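Local coordinates for putative uncharacterized protein (Campylobacter jejuni, PDB 5TPU) that is of unknown function but belongs to the WxcM-like family of the cupin clan and holds thymidine-5'-diphosphate in its beta fold, at residues 6-14 with 89-99. The protein carries 3 engineered substitutions. Numbering follows the deposited sequence.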
loop_
_atom_site.group_PDB
_atom_site.type_symbol
_atom_site.label_atom_id
_atom_site.label_comp_id
_atom_site.label_asym_id
_atom_site.label_seq_id
_atom_site.Cartn_x
_atom_site.Cartn_y
_atom_site.Cartn_z
ATOM N N ILE A 6 -13.524 18.102 -13.038
ATOM C CA ILE A 6 -12.693 18.369 -11.869
ATOM C C ILE A 6 -11.239 18.316 -12.269
ATOM O O ILE A 6 -10.798 17.360 -12.894
ATOM C CB ILE A 6 -13.013 17.396 -10.735
ATOM C CG1 ILE A 6 -14.322 17.826 -10.130
ATOM C CG2 ILE A 6 -11.959 17.412 -9.631
ATOM C CD1 ILE A 6 -14.796 16.898 -9.055
ATOM N N LYS A 7 -10.473 19.321 -11.887
ATOM C CA LYS A 7 -9.150 19.435 -12.466
ATOM C C LYS A 7 -8.196 18.495 -11.740
ATOM O O LYS A 7 -7.503 17.700 -12.383
ATOM C CB LYS A 7 -8.636 20.869 -12.465
ATOM C CG LYS A 7 -7.414 21.029 -13.372
ATOM C CD LYS A 7 -7.677 21.922 -14.588
ATOM C CE LYS A 7 -6.408 22.157 -15.399
ATOM N NZ LYS A 7 -5.357 22.866 -14.610
ATOM N N ASN A 8 -8.198 18.523 -10.414
ATOM C CA ASN A 8 -7.055 17.969 -9.704
ATOM C C ASN A 8 -7.120 16.480 -9.364
ATOM O O ASN A 8 -6.632 16.084 -8.317
ATOM C CB ASN A 8 -6.777 18.776 -8.448
ATOM C CG ASN A 8 -6.201 20.127 -8.755
ATOM O OD1 ASN A 8 -5.687 20.371 -9.848
ATOM N ND2 ASN A 8 -6.272 21.016 -7.786
ATOM N N CYS A 9 -7.681 15.673 -10.257
ATOM C CA CYS A 9 -7.789 14.233 -10.041
ATOM C C CYS A 9 -7.670 13.485 -11.351
ATOM O O CYS A 9 -7.936 14.038 -12.413
ATOM C CB CYS A 9 -9.127 13.902 -9.416
ATOM S SG CYS A 9 -9.469 14.921 -7.978
ATOM N N LYS A 10 -7.287 12.220 -11.260
ATOM C CA LYS A 10 -7.052 11.450 -12.408
ATOM C C LYS A 10 -7.193 9.962 -12.034
ATOM O O LYS A 10 -6.693 9.508 -10.985
ATOM C CB LYS A 10 -5.658 11.792 -12.907
ATOM C CG LYS A 10 -5.317 11.146 -14.238
ATOM C CD LYS A 10 -3.845 11.340 -14.593
ATOM C CE LYS A 10 -3.349 10.333 -15.627
ATOM N NZ LYS A 10 -4.393 9.990 -16.644
ATOM N N ILE A 11 -7.860 9.210 -12.913
ATOM C CA ILE A 11 -7.928 7.759 -12.822
ATOM C C ILE A 11 -6.682 7.161 -13.447
ATOM O O ILE A 11 -6.326 7.472 -14.585
ATOM C CB ILE A 11 -9.219 7.219 -13.470
ATOM C CG1 ILE A 11 -10.392 7.661 -12.604
ATOM C CG2 ILE A 11 -9.190 5.691 -13.634
ATOM C CD1 ILE A 11 -10.478 6.941 -11.284
ATOM N N LEU A 12 -5.975 6.363 -12.653
ATOM C CA LEU A 12 -4.763 5.717 -13.085
ATOM C C LEU A 12 -5.091 4.259 -13.322
ATOM O O LEU A 12 -5.313 3.494 -12.380
ATOM C CB LEU A 12 -3.673 5.867 -12.027
ATOM C CG LEU A 12 -3.481 7.282 -11.480
ATOM C CD1 LEU A 12 -2.463 7.178 -10.362
ATOM C CD2 LEU A 12 -3.005 8.166 -12.612
ATOM N N ASN A 13 -5.174 3.880 -14.588
ATOM C CA ASN A 13 -5.480 2.496 -14.946
ATOM C C ASN A 13 -4.136 1.839 -14.964
ATOM O O ASN A 13 -3.485 1.875 -15.988
ATOM C CB ASN A 13 -6.196 2.378 -16.307
ATOM C CG ASN A 13 -7.600 2.979 -16.262
ATOM O OD1 ASN A 13 -8.473 2.441 -15.581
ATOM N ND2 ASN A 13 -7.820 4.090 -16.945
ATOM N N LEU A 14 -3.769 1.203 -13.849
ATOM C CA LEU A 14 -2.435 0.675 -13.615
ATOM C C LEU A 14 -2.207 -0.628 -14.371
ATOM O O LEU A 14 -3.135 -1.425 -14.622
ATOM C CB LEU A 14 -2.253 0.374 -12.137
ATOM C CG LEU A 14 -2.595 1.475 -11.150
ATOM C CD1 LEU A 14 -2.789 0.964 -9.736
ATOM C CD2 LEU A 14 -1.497 2.523 -11.268
ATOM N N PRO A 89 -8.424 -3.466 -7.820
ATOM C CA PRO A 89 -7.114 -3.098 -7.298
ATOM C C PRO A 89 -6.115 -2.633 -8.320
ATOM O O PRO A 89 -4.995 -2.314 -7.963
ATOM C CB PRO A 89 -6.610 -4.385 -6.645
ATOM C CG PRO A 89 -7.351 -5.461 -7.285
ATOM C CD PRO A 89 -8.619 -4.922 -7.850
ATOM N N ASP A 90 -6.496 -2.616 -9.583
ATOM C CA ASP A 90 -5.588 -2.163 -10.609
ATOM C C ASP A 90 -5.995 -0.797 -11.106
ATOM O O ASP A 90 -5.515 -0.376 -12.139
ATOM C CB ASP A 90 -5.540 -3.156 -11.786
ATOM C CG ASP A 90 -6.921 -3.444 -12.369
ATOM O OD1 ASP A 90 -7.010 -4.414 -13.135
ATOM O OD2 ASP A 90 -7.925 -2.791 -12.008
ATOM N N ILE A 91 -6.843 -0.104 -10.352
ATOM C CA ILE A 91 -7.160 1.281 -10.611
ATOM C C ILE A 91 -6.800 2.119 -9.401
ATOM O O ILE A 91 -7.056 1.749 -8.253
ATOM C CB ILE A 91 -8.619 1.481 -10.986
ATOM C CG1 ILE A 91 -8.838 0.896 -12.389
ATOM C CG2 ILE A 91 -8.974 2.975 -11.022
ATOM C CD1 ILE A 91 -10.259 0.995 -12.874
ATOM N N GLY A 92 -6.162 3.242 -9.694
ATOM C CA GLY A 92 -5.690 4.179 -8.676
ATOM C C GLY A 92 -6.391 5.482 -8.932
ATOM O O GLY A 92 -6.570 5.849 -10.069
ATOM N N LEU A 93 -6.825 6.164 -7.888
ATOM C CA LEU A 93 -7.403 7.505 -8.037
ATOM C C LEU A 93 -6.445 8.533 -7.475
ATOM O O LEU A 93 -6.127 8.529 -6.302
ATOM C CB LEU A 93 -8.771 7.586 -7.357
ATOM C CG LEU A 93 -9.371 8.999 -7.235
ATOM C CD1 LEU A 93 -9.599 9.581 -8.611
ATOM C CD2 LEU A 93 -10.651 9.007 -6.447
ATOM N N TYR A 94 -5.907 9.357 -8.356
ATOM C CA TYR A 94 -5.062 10.437 -7.945
ATOM C C TYR A 94 -5.963 11.528 -7.448
ATOM O O TYR A 94 -6.872 11.920 -8.164
ATOM C CB TYR A 94 -4.199 10.945 -9.090
ATOM C CG TYR A 94 -3.475 12.232 -8.745
ATOM C CD1 TYR A 94 -2.439 12.234 -7.861
ATOM C CD2 TYR A 94 -3.850 13.435 -9.318
ATOM C CE1 TYR A 94 -1.770 13.383 -7.536
ATOM C CE2 TYR A 94 -3.182 14.610 -9.020
ATOM C CZ TYR A 94 -2.145 14.569 -8.123
ATOM O OH TYR A 94 -1.495 15.728 -7.772
ATOM N N ILE A 95 -5.746 11.971 -6.210
ATOM C CA ILE A 95 -6.357 13.162 -5.690
ATOM C C ILE A 95 -5.291 14.162 -5.330
ATOM O O ILE A 95 -4.507 13.939 -4.419
ATOM C CB ILE A 95 -7.184 12.916 -4.431
ATOM C CG1 ILE A 95 -8.240 11.831 -4.669
ATOM C CG2 ILE A 95 -7.880 14.225 -4.013
ATOM C CD1 ILE A 95 -8.944 11.429 -3.394
ATOM N N GLY A 96 -5.291 15.274 -6.049
ATOM C CA GLY A 96 -4.275 16.291 -5.925
ATOM C C GLY A 96 -4.645 17.372 -4.918
ATOM O O GLY A 96 -5.495 17.196 -4.034
ATOM N N LYS A 97 -3.980 18.518 -5.074
ATOM C CA LYS A 97 -4.083 19.634 -4.136
ATOM C C LYS A 97 -5.455 20.272 -4.196
ATOM O O LYS A 97 -6.173 20.136 -5.190
ATOM C CB LYS A 97 -2.995 20.653 -4.417
ATOM C CG LYS A 97 -1.603 20.099 -4.128
ATOM C CD LYS A 97 -0.477 21.047 -4.521
ATOM C CE LYS A 97 0.844 20.299 -4.649
ATOM N NZ LYS A 97 1.995 21.225 -4.834
ATOM N N ASN A 98 -5.839 20.875 -3.077
ATOM C CA ASN A 98 -7.069 21.630 -2.911
ATOM C C ASN A 98 -8.344 20.893 -3.247
ATOM O O ASN A 98 -9.184 21.415 -3.953
ATOM C CB ASN A 98 -6.968 22.947 -3.679
ATOM C CG ASN A 98 -5.880 23.833 -3.107
ATOM O OD1 ASN A 98 -4.794 23.986 -3.691
ATOM N ND2 ASN A 98 -6.132 24.340 -1.904
ATOM N N MET A 99 -8.493 19.684 -2.704
ATOM C CA MET A 99 -9.686 18.877 -2.949
ATOM C C MET A 99 -10.452 18.444 -1.701
ATOM O O MET A 99 -9.907 18.015 -0.692
ATOM C CB MET A 99 -9.267 17.649 -3.711
ATOM C CG MET A 99 -8.702 17.926 -5.092
ATOM S SD MET A 99 -9.960 18.575 -6.204
ATOM C CE MET A 99 -11.190 17.304 -6.340
HETATM O O HOH W 1 -6.072 -0.936 -14.824
#
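K10 and Y94 exchange both of their backbone hydrogen bonds, K10 N to Y94 O and Y94 N to K10 O, and L12 and G92 do the same, which zips strand 9-13 antiparallel onto strand 91-95. The ladder runs on past both strand ends: G96 N donates to N8 O (2.8 Å) and L14 N to D90 O. At the same end as G96, N8 ND2 donates to K97 O at 2.7 Å, a bent bond with the donor lying above the carbonyl plane.

The tight part lies nearby, where two bends in M99, chi2 -67° and chi3 -62°, turn CE back toward I6. The I6 CG2 to M99 CE distance of 3.4 Å is closer than carbon atoms usually come. On the same face I11 CD1 reaches L93 CD1 (3.9 Å) and I11 CG2 meets I91. The other face is built differently: the Y94 ring lies beside the backbone of N8 and C9, with G96 N 3.7 Å above its plane. L12 sends CD1 toward Y94 CB, and CD1 of L14 lies beside the backbone of G92, which has no side chain to keep it away.

Contact is looser toward solvent. K10 meets Y94 CB with its own CB before its amine leads away, and exposed N13 touches I91 CD1 with OD1 (3.6 Å). A water bridges L14 O and D90 O.

Strand 9-13 is an outermost strand of this chain's five-stranded antiparallel sheet. Strand 91-95 joins it to strand 62-68, while C9, L93, I95 and M99 pack on strand 71-76 of the facing sheet, as in a cupin beta-sandwich, and L14 rests on strand 22-28.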